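Local coordinates for bifunctional pinoresinol-lariciresinol reductase 1 (Thuja plicata, PDB 1QYD), which reduces (-)-pinoresinol to (-)-lariciresinol and then to (+)-secoisolariciresinol in lignan biosynthesis, taking the 4R-hydride from NADPH, at residues A[216-222]-A[288-294]; A[161-165]-A[305-309]; A[21-25]-A[51-57]. One frame throughout, in Å; residues are numbered along the deposited sequence.

Interaction 1 (A[216-222]-A[288-294]); sequences KTMYIRP and PNAIEAT
Thr-217 to Tyr-219 and Ala-290 to Glu-292 run side by side as parallel strands, the central strand and one outer strand of a small three-stranded sheet. The backbone ladder starts with a weak bond from Thr-217 N to Asn-289 O, then tightens: Ile-291 N reaches Thr-217 O at 2.7 Å, Tyr-219 N reaches Ile-291 O at 2.9 Å, and Ala-293 N closes on Tyr-219 O. Glu-292, the last residue of its strand, is also the N-cap of the helix that follows. Its chain bends at chi2 (-76°), which brings OE1 back to three donors: Arg-221 N at 2.9 Å across the contact, and Thr-294 N and OG1 at the helix start. On the face of Met-218 and Ile-291, Met-218 SD lies 3.7 Å from Ala-293 CB; beside it the Lys-216 chain crosses Ile-291 at about a right angle. On the other, Tyr-219 CE2 meets Ala-290 CB at 3.6 Å, and the Thr-217 side chain comes about 4 Å from that of Arg-142, inferred to bind NADP(+). Strand 154-156 flanks 217-219 on its other side; the Arg-221 guanidinium leads away to Phe-284 O and Leu-281 O, and Tyr-203 and Ser-207 of helix 197-207 pack on Met-218 and Ala-293.

Interaction 2 (A[161-165]-A[305-309]); sequences AGYFA and MDSYL
Ala-161 sets its methyl squarely over the ring of Tyr-308, a CH-pi contact between two short helices of the NmrA-type reductase fold, 161-164 and 305-309, the latter close to the C-terminus. CB stands 3.5 Å from the ring centroid and only 10° off the normal, so the methyl sits over the middle of the face and not at its rim. Tyr-308 gets there with CG anti to its backbone N (chi1 -167°), which carries the ring from its own helix across to the other.

The same methyl has a second neighbour in Met-305. That side chain folds at both chi2 and chi3, and its CE ends between two alanines, 3.4 Å from Ala-161 CB and 3.3 Å from Ala-165 CB. These are close distances: the small alanine side chains let the thioether methyl settle tightly against the helix. Leu-309 finishes the row, with CD2 3.2 Å from Ala-165 O.

At the far end of the ring, Tyr-308 OH comes 2.9 Å from Gly-162 N, but the angle is too poor for a hydrogen bond. The hydroxyl is instead hydrogen-bonded to Glu-197 OE1, and Gly-162 N makes a weak bond to OE2 of the same residue, so a single carboxylate ties both together. Gly-162 has no side chain, and the hydroxyl can lie right against its CA.

Further out, Trp-194 of strand 191-195 packs on both Ala-165 and Met-305, and Ile-235 of helix 229-241 backs Met-305 and Leu-309. The spacing of the touching residues is set by one helical turn on each side: Ala-165 N bonds to Ala-161 O at 2.8 Å, and Leu-309 N bonds to Met-305 O at 3.0 Å.

Interaction 3 (A[21-25]-A[51-57]); sequences VNASI and YFKQLGA
Phe-52 O, which the tip of Ile-25 approaches from the other helix, is gripped by three backbone N-H groups where helix 43-53 runs out. Leu-55 N is the firm donor, at 3.2 Å; Gly-56 N and Ala-57 N add weak bonds. The chain leaves the helix at Gln-54 and folds through a type I turn from Lys-53 to Gly-56, and the positive phi of Gly-56 (129°) swings it round so that Ala-57 faces back toward the helix of Ile-25.

Into this bend goes the Ile-25 side chain. CD1 ends 4.1 Å from Ala-57 CB, while CG2 lies by the CB and carbonyl O of Leu-55, the two side chains crossing at about a right angle.

One turn earlier, Val-21 meets the Phe-52 ring. A chi1 of -179° turns CG1 away from the Val-21 backbone N and over one face of the ring, 3.5 Å from the centroid and 20° off the normal, leaning toward the CD2-CE2 side; CE2 itself is 3.3 Å from CG1. It is a CH-pi contact on an aromatic group that is buried.

The two helices belong to the Rossmann fold. Helix 17-26 follows the glycine-rich turn after strand 7-10, helix 43-53 leads from strand 31-34 to strand 58-60, and the two lie next to each other on one side of the parallel sheet. Val-21 also packs on Ile-9 and Val-33 of that sheet, and its side chain touches the glycine turn near Gly-12, which is inferred to bind NADP(+).

Toward the solvent side the contact turns from apolar to mixed. The Asn-22 amide reaches over Leu-55, placing ND2 3.6 Å from CD1, with the ring of the exposed Tyr-51 a little farther from the same nitrogen.

Of the three, interaction 1 alone is built on backbone hydrogen bonds, as befits neighbouring strands of a sheet, with a capping carboxylate added where one strand turns into a helix. Interaction 2 joins two short helices; interaction 3 joins a helix to the end of another and the turn that follows it. Each of these two relies on a methyl laid over an aromatic face. Interaction 2 is the more buried; interaction 3 grades from the Rossmann sheet to exposed residues. Helix 197-207 links their surroundings: it packs on interaction 1 and on Ala-23 and Ser-24 of interaction 3, and Glu-197 at its start holds Tyr-308 of interaction 2. None of the contacts touch.

Interaction 1 (A[216-222]-A[288-294])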
loop_
_atom_site.group_PDB
_atom_site.type_symbol
_atom_site.label_atom_id
_atom_site.label_comp_id
_atom_site.label_asym_id
_atom_site.label_seq_id
_atom_site.Cartn_x
_atom_site.Cartn_y
_atom_site.Cartn_z
ATOM N N LYS A 216 -1.760 26.875 -8.130
ATOM C CA LYS A 216 -2.666 26.443 -9.172
ATOM C C LYS A 216 -2.301 25.079 -9.771
ATOM O O LYS A 216 -1.134 24.653 -9.767
ATOM C CB LYS A 216 -2.665 27.491 -10.272
ATOM C CG LYS A 216 -3.454 28.770 -10.027
ATOM C CD LYS A 216 -3.523 29.533 -11.346
ATOM C CE LYS A 216 -4.528 30.688 -11.383
ATOM N NZ LYS A 216 -4.463 31.468 -12.611
ATOM N N THR A 217 -3.337 24.376 -10.293
ATOM C CA THR A 217 -3.157 23.094 -10.994
ATOM C C THR A 217 -2.880 23.430 -12.456
ATOM O O THR A 217 -3.548 24.291 -13.028
ATOM C CB THR A 217 -4.416 22.179 -10.896
ATOM O OG1 THR A 217 -4.675 21.959 -9.494
ATOM C CG2 THR A 217 -4.212 20.824 -11.565
ATOM N N MET A 218 -1.850 22.817 -13.061
ATOM C CA MET A 218 -1.485 23.100 -14.438
ATOM C C MET A 218 -1.876 21.926 -15.286
ATOM O O MET A 218 -1.254 20.873 -15.197
ATOM C CB MET A 218 0.017 23.327 -14.585
ATOM C CG MET A 218 0.284 23.755 -16.009
ATOM S SD MET A 218 2.011 23.582 -16.465
ATOM C CE MET A 218 2.167 25.248 -16.940
ATOM N N TYR A 219 -2.927 22.097 -16.082
ATOM C CA TYR A 219 -3.407 21.079 -17.011
ATOM C C TYR A 219 -2.696 21.233 -18.355
ATOM O O TYR A 219 -2.444 22.342 -18.820
ATOM C CB TYR A 219 -4.912 21.223 -17.231
ATOM C CG TYR A 219 -5.804 20.991 -16.011
ATOM C CD1 TYR A 219 -5.930 19.716 -15.471
ATOM C CD2 TYR A 219 -6.511 22.045 -15.427
ATOM C CE1 TYR A 219 -6.757 19.503 -14.361
ATOM C CE2 TYR A 219 -7.334 21.837 -14.322
ATOM C CZ TYR A 219 -7.454 20.566 -13.794
ATOM O OH TYR A 219 -8.277 20.344 -12.706
ATOM N N ILE A 220 -2.255 20.154 -18.993
ATOM C CA ILE A 220 -1.731 20.269 -20.345
ATOM C C ILE A 220 -2.900 19.632 -21.094
ATOM O O ILE A 220 -3.319 18.486 -20.838
ATOM C CB ILE A 220 -0.446 19.463 -20.529
ATOM C CG1 ILE A 220 0.593 19.702 -19.436
ATOM C CG2 ILE A 220 0.121 19.921 -21.860
ATOM C CD1 ILE A 220 2.014 19.164 -19.678
ATOM N N ARG A 221 -3.503 20.498 -21.933
ATOM C CA ARG A 221 -4.692 20.146 -22.710
ATOM C C ARG A 221 -4.508 20.551 -24.146
ATOM O O ARG A 221 -5.296 21.383 -24.603
ATOM C CB ARG A 221 -5.951 20.858 -22.150
ATOM C CG ARG A 221 -6.673 20.044 -21.116
ATOM C CD ARG A 221 -7.946 20.688 -20.641
ATOM N NE ARG A 221 -8.601 19.737 -19.750
ATOM C CZ ARG A 221 -9.731 20.001 -19.080
ATOM N NH1 ARG A 221 -10.384 21.167 -19.147
ATOM N NH2 ARG A 221 -10.241 19.030 -18.344
ATOM N N PRO A 222 -3.504 20.072 -24.917
ATOM C CA PRO A 222 -3.033 20.741 -26.123
ATOM C C PRO A 222 -4.165 20.563 -27.085
ATOM O O PRO A 222 -4.670 19.450 -27.227
ATOM C CB PRO A 222 -1.825 20.039 -26.572
ATOM C CG PRO A 222 -1.473 19.199 -25.387
ATOM C CD PRO A 222 -2.808 18.810 -24.769
ATOM N N PRO A 288 -11.213 28.486 -11.797
ATOM C CA PRO A 288 -10.451 29.406 -10.914
ATOM C C PRO A 288 -9.078 29.100 -10.246
ATOM O O PRO A 288 -8.224 29.996 -10.220
ATOM C CB PRO A 288 -11.475 29.785 -9.872
ATOM C CG PRO A 288 -12.771 29.199 -10.347
ATOM C CD PRO A 288 -12.392 27.973 -11.122
ATOM N N ASN A 289 -8.861 27.892 -9.658
ATOM C CA ASN A 289 -7.626 27.424 -9.002
ATOM C C ASN A 289 -6.892 26.429 -9.919
ATOM O O ASN A 289 -6.565 25.291 -9.555
ATOM C CB ASN A 289 -7.956 26.727 -7.631
ATOM C CG ASN A 289 -7.910 27.535 -6.313
ATOM O OD1 ASN A 289 -6.905 27.543 -5.592
ATOM N ND2 ASN A 289 -8.993 28.199 -5.891
ATOM N N ALA A 290 -6.610 26.908 -11.141
ATOM C CA ALA A 290 -6.004 26.132 -12.207
ATOM C C ALA A 290 -5.642 26.935 -13.441
ATOM O O ALA A 290 -6.087 28.068 -13.563
ATOM C CB ALA A 290 -6.941 25.038 -12.668
ATOM N N ILE A 291 -4.779 26.381 -14.319
ATOM C CA ILE A 291 -4.418 26.939 -15.623
ATOM C C ILE A 291 -4.221 25.840 -16.683
ATOM O O ILE A 291 -4.352 24.649 -16.392
ATOM C CB ILE A 291 -3.077 27.787 -15.676
ATOM C CG1 ILE A 291 -1.897 27.079 -15.053
ATOM C CG2 ILE A 291 -3.354 29.118 -15.079
ATOM C CD1 ILE A 291 -1.842 26.883 -13.552
ATOM N N GLU A 292 -3.941 26.228 -17.942
ATOM C CA GLU A 292 -3.632 25.310 -19.030
ATOM C C GLU A 292 -2.195 25.592 -19.492
ATOM O O GLU A 292 -1.840 26.732 -19.801
ATOM C CB GLU A 292 -4.608 25.535 -20.184
ATOM C CG GLU A 292 -4.739 24.421 -21.233
ATOM C CD GLU A 292 -3.636 24.242 -22.276
ATOM O OE1 GLU A 292 -2.805 23.340 -22.128
ATOM O OE2 GLU A 292 -3.637 24.991 -23.249
ATOM N N ALA A 293 -1.355 24.560 -19.604
ATOM C CA ALA A 293 0.031 24.714 -19.971
ATOM C C ALA A 293 0.331 25.314 -21.316
ATOM O O ALA A 293 1.289 26.066 -21.445
ATOM C CB ALA A 293 0.704 23.382 -19.914
ATOM N N THR A 294 -0.523 25.024 -22.301
ATOM C CA THR A 294 -0.346 25.470 -23.688
ATOM C C THR A 294 -0.803 26.888 -23.956
ATOM O O THR A 294 -0.200 27.546 -24.803
ATOM C CB THR A 294 -1.071 24.495 -24.601
ATOM O OG1 THR A 294 -0.519 23.240 -24.228
ATOM C CG2 THR A 294 -0.948 24.763 -26.089
#

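Interaction 2 (A[161-165]-A[305-309])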
loop_
_atom_site.group_PDB
_atom_site.type_symbol
_atom_site.label_atom_id
_atom_site.label_comp_id
_atom_site.label_asym_id
_atom_site.label_seq_id
_atom_site.Cartn_x
_atom_site.Cartn_y
_atom_site.Cartn_z
ATOM N N ALA A 161 1.792 9.824 -24.707
ATOM C CA ALA A 161 1.525 9.181 -25.977
ATOM C C ALA A 161 2.248 7.843 -26.160
ATOM O O ALA A 161 1.691 6.891 -26.690
ATOM C CB ALA A 161 1.917 10.175 -27.009
ATOM N N GLY A 162 3.473 7.694 -25.659
ATOM C CA GLY A 162 4.181 6.426 -25.706
ATOM C C GLY A 162 3.732 5.418 -24.668
ATOM O O GLY A 162 4.475 4.518 -24.298
ATOM N N TYR A 163 2.524 5.565 -24.160
ATOM C CA TYR A 163 1.973 4.638 -23.193
ATOM C C TYR A 163 0.561 4.292 -23.618
ATOM O O TYR A 163 0.082 3.204 -23.308
ATOM C CB TYR A 163 1.919 5.269 -21.821
ATOM C CG TYR A 163 2.855 4.603 -20.848
ATOM C CD1 TYR A 163 2.574 3.331 -20.362
ATOM C CD2 TYR A 163 4.021 5.261 -20.470
ATOM C CE1 TYR A 163 3.477 2.712 -19.498
ATOM C CE2 TYR A 163 4.932 4.657 -19.604
ATOM C CZ TYR A 163 4.643 3.388 -19.134
ATOM O OH TYR A 163 5.523 2.792 -18.284
ATOM N N PHE A 164 -0.132 5.225 -24.291
ATOM C CA PHE A 164 -1.493 4.968 -24.725
ATOM C C PHE A 164 -1.650 5.045 -26.234
ATOM O O PHE A 164 -2.517 4.372 -26.764
ATOM C CB PHE A 164 -2.473 5.953 -23.989
ATOM C CG PHE A 164 -2.644 5.569 -22.515
ATOM C CD1 PHE A 164 -1.939 6.259 -21.511
ATOM C CD2 PHE A 164 -3.414 4.458 -22.165
ATOM C CE1 PHE A 164 -1.991 5.831 -20.183
ATOM C CE2 PHE A 164 -3.462 4.030 -20.842
ATOM C CZ PHE A 164 -2.748 4.716 -19.856
ATOM N N ALA A 165 -0.859 5.810 -26.979
ATOM C CA ALA A 165 -0.953 5.841 -28.442
ATOM C C ALA A 165 -0.005 4.885 -29.143
ATOM O O ALA A 165 -0.019 4.674 -30.361
ATOM C CB ALA A 165 -0.624 7.199 -29.003
ATOM N N MET A 305 -0.481 13.841 -32.336
ATOM C CA MET A 305 -0.420 12.384 -32.412
ATOM C C MET A 305 -0.164 11.831 -33.822
ATOM O O MET A 305 0.055 10.655 -34.045
ATOM C CB MET A 305 -1.707 11.843 -31.847
ATOM C CG MET A 305 -1.932 12.391 -30.467
ATOM S SD MET A 305 -0.405 12.172 -29.538
ATOM C CE MET A 305 -0.688 10.471 -29.242
ATOM N N ASP A 306 -0.184 12.711 -34.806
ATOM C CA ASP A 306 0.130 12.481 -36.192
ATOM C C ASP A 306 1.634 12.474 -36.217
ATOM O O ASP A 306 2.243 11.490 -36.600
ATOM C CB ASP A 306 -0.452 13.628 -37.021
ATOM C CG ASP A 306 -1.987 13.666 -37.051
ATOM O OD1 ASP A 306 -2.627 13.995 -36.044
ATOM O OD2 ASP A 306 -2.554 13.331 -38.096
ATOM N N SER A 307 2.280 13.529 -35.750
ATOM C CA SER A 307 3.725 13.564 -35.733
ATOM C C SER A 307 4.380 12.592 -34.743
ATOM O O SER A 307 5.477 12.089 -35.005
ATOM C CB SER A 307 4.074 15.010 -35.483
ATOM O OG SER A 307 3.429 15.783 -36.498
ATOM N N TYR A 308 3.713 12.282 -33.625
ATOM C CA TYR A 308 4.167 11.261 -32.689
ATOM C C TYR A 308 3.976 9.866 -33.292
ATOM O O TYR A 308 4.895 9.045 -33.239
ATOM C CB TYR A 308 3.393 11.347 -31.380
ATOM C CG TYR A 308 4.014 10.522 -30.253
ATOM C CD1 TYR A 308 4.946 11.126 -29.426
ATOM C CD2 TYR A 308 3.687 9.175 -30.037
ATOM C CE1 TYR A 308 5.557 10.421 -28.401
ATOM C CE2 TYR A 308 4.300 8.457 -28.995
ATOM C CZ TYR A 308 5.237 9.097 -28.186
ATOM O OH TYR A 308 5.868 8.431 -27.152
ATOM N N LEU A 309 2.805 9.538 -33.880
ATOM C CA LEU A 309 2.623 8.246 -34.533
ATOM C C LEU A 309 3.426 8.099 -35.839
ATOM O O LEU A 309 3.827 6.992 -36.191
ATOM C CB LEU A 309 1.096 8.023 -34.722
ATOM C CG LEU A 309 0.359 7.590 -33.426
ATOM C CD1 LEU A 309 -1.121 7.803 -33.564
ATOM C CD2 LEU A 309 0.538 6.100 -33.168
#

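Interaction 3 (A[21-25]-A[51-57])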
loop_
_atom_site.group_PDB
_atom_site.type_symbol
_atom_site.label_atom_id
_atom_site.label_comp_id
_atom_site.label_asym_id
_atom_site.label_seq_id
_atom_site.Cartn_x
_atom_site.Cartn_y
_atom_site.Cartn_z
ATOM N N VAL A 21 14.126 16.102 -16.200
ATOM C CA VAL A 21 15.580 16.299 -16.147
ATOM C C VAL A 21 16.195 16.876 -17.422
ATOM O O VAL A 21 16.834 17.919 -17.312
ATOM C CB VAL A 21 16.324 14.961 -15.819
ATOM C CG1 VAL A 21 17.820 15.209 -15.743
ATOM C CG2 VAL A 21 15.954 14.429 -14.461
ATOM N N ASN A 22 16.057 16.317 -18.632
ATOM C CA ASN A 22 16.711 16.972 -19.754
ATOM C C ASN A 22 16.058 18.302 -20.094
ATOM O O ASN A 22 16.697 19.169 -20.679
ATOM C CB ASN A 22 16.716 16.095 -21.012
ATOM C CG ASN A 22 17.987 16.380 -21.850
ATOM O OD1 ASN A 22 18.265 17.497 -22.321
ATOM N ND2 ASN A 22 18.824 15.358 -22.044
ATOM N N ALA A 23 14.808 18.523 -19.700
ATOM C CA ALA A 23 14.159 19.807 -19.922
ATOM C C ALA A 23 14.855 20.907 -19.129
ATOM O O ALA A 23 15.177 21.948 -19.692
ATOM C CB ALA A 23 12.701 19.746 -19.484
ATOM N N SER A 24 15.116 20.658 -17.834
ATOM C CA SER A 24 15.857 21.527 -16.941
ATOM C C SER A 24 17.148 22.023 -17.554
ATOM O O SER A 24 17.379 23.211 -17.792
ATOM C CB SER A 24 16.182 20.773 -15.704
ATOM O OG SER A 24 15.219 20.810 -14.681
ATOM N N ILE A 25 17.980 21.026 -17.884
ATOM C CA ILE A 25 19.286 21.273 -18.455
ATOM C C ILE A 25 19.069 22.059 -19.742
ATOM O O ILE A 25 19.430 23.230 -19.734
ATOM C CB ILE A 25 19.978 19.865 -18.588
ATOM C CG1 ILE A 25 20.100 19.213 -17.202
ATOM C CG2 ILE A 25 21.405 19.990 -19.077
ATOM C CD1 ILE A 25 20.785 17.819 -17.135
ATOM N N TYR A 51 25.157 9.980 -17.617
ATOM C CA TYR A 51 24.716 10.689 -18.807
ATOM C C TYR A 51 24.177 12.046 -18.397
ATOM O O TYR A 51 24.588 13.031 -18.990
ATOM C CB TYR A 51 23.595 9.949 -19.590
ATOM C CG TYR A 51 23.227 10.793 -20.797
ATOM C CD1 TYR A 51 24.240 11.227 -21.681
ATOM C CD2 TYR A 51 21.915 11.254 -20.933
ATOM C CE1 TYR A 51 23.951 12.152 -22.687
ATOM C CE2 TYR A 51 21.618 12.178 -21.943
ATOM C CZ TYR A 51 22.636 12.629 -22.807
ATOM O OH TYR A 51 22.349 13.604 -23.749
ATOM N N PHE A 52 23.284 12.112 -17.410
ATOM C CA PHE A 52 22.778 13.359 -16.881
ATOM C C PHE A 52 23.953 14.228 -16.454
ATOM O O PHE A 52 24.039 15.378 -16.866
ATOM C CB PHE A 52 21.884 13.082 -15.693
ATOM C CG PHE A 52 20.522 12.500 -15.999
ATOM C CD1 PHE A 52 19.929 11.675 -15.056
ATOM C CD2 PHE A 52 19.825 12.843 -17.161
ATOM C CE1 PHE A 52 18.638 11.202 -15.254
ATOM C CE2 PHE A 52 18.524 12.368 -17.371
ATOM C CZ PHE A 52 17.934 11.551 -16.408
ATOM N N LYS A 53 24.940 13.651 -15.753
ATOM C CA LYS A 53 26.108 14.345 -15.246
ATOM C C LYS A 53 27.006 14.817 -16.367
ATOM O O LYS A 53 27.547 15.900 -16.217
ATOM C CB LYS A 53 26.798 13.372 -14.318
ATOM C CG LYS A 53 27.907 13.787 -13.358
ATOM C CD LYS A 53 28.961 12.705 -13.553
ATOM C CE LYS A 53 29.893 12.598 -12.408
ATOM N NZ LYS A 53 29.143 12.099 -11.272
ATOM N N GLN A 54 27.239 14.143 -17.505
ATOM C CA GLN A 54 28.088 14.738 -18.551
ATOM C C GLN A 54 27.436 15.794 -19.451
ATOM O O GLN A 54 27.969 16.225 -20.478
ATOM C CB GLN A 54 28.665 13.640 -19.421
ATOM C CG GLN A 54 27.751 12.695 -20.190
ATOM C CD GLN A 54 28.585 11.697 -21.009
ATOM O OE1 GLN A 54 29.264 10.799 -20.482
ATOM N NE2 GLN A 54 28.578 11.855 -22.337
ATOM N N LEU A 55 26.231 16.183 -19.011
ATOM C CA LEU A 55 25.449 17.280 -19.562
ATOM C C LEU A 55 25.530 18.511 -18.679
ATOM O O LEU A 55 25.258 19.630 -19.129
ATOM C CB LEU A 55 23.997 16.936 -19.677
ATOM C CG LEU A 55 23.627 16.075 -20.828
ATOM C CD1 LEU A 55 22.162 15.695 -20.675
ATOM C CD2 LEU A 55 23.948 16.810 -22.134
ATOM N N GLY A 56 25.876 18.296 -17.405
ATOM C CA GLY A 56 26.106 19.408 -16.522
ATOM C C GLY A 56 25.336 19.270 -15.240
ATOM O O GLY A 56 25.309 20.199 -14.432
ATOM N N ALA A 57 24.683 18.141 -15.023
ATOM C CA ALA A 57 23.976 17.953 -13.774
ATOM C C ALA A 57 24.939 17.600 -12.665
ATOM O O ALA A 57 26.025 17.018 -12.855
ATOM C CB ALA A 57 22.974 16.820 -13.836
#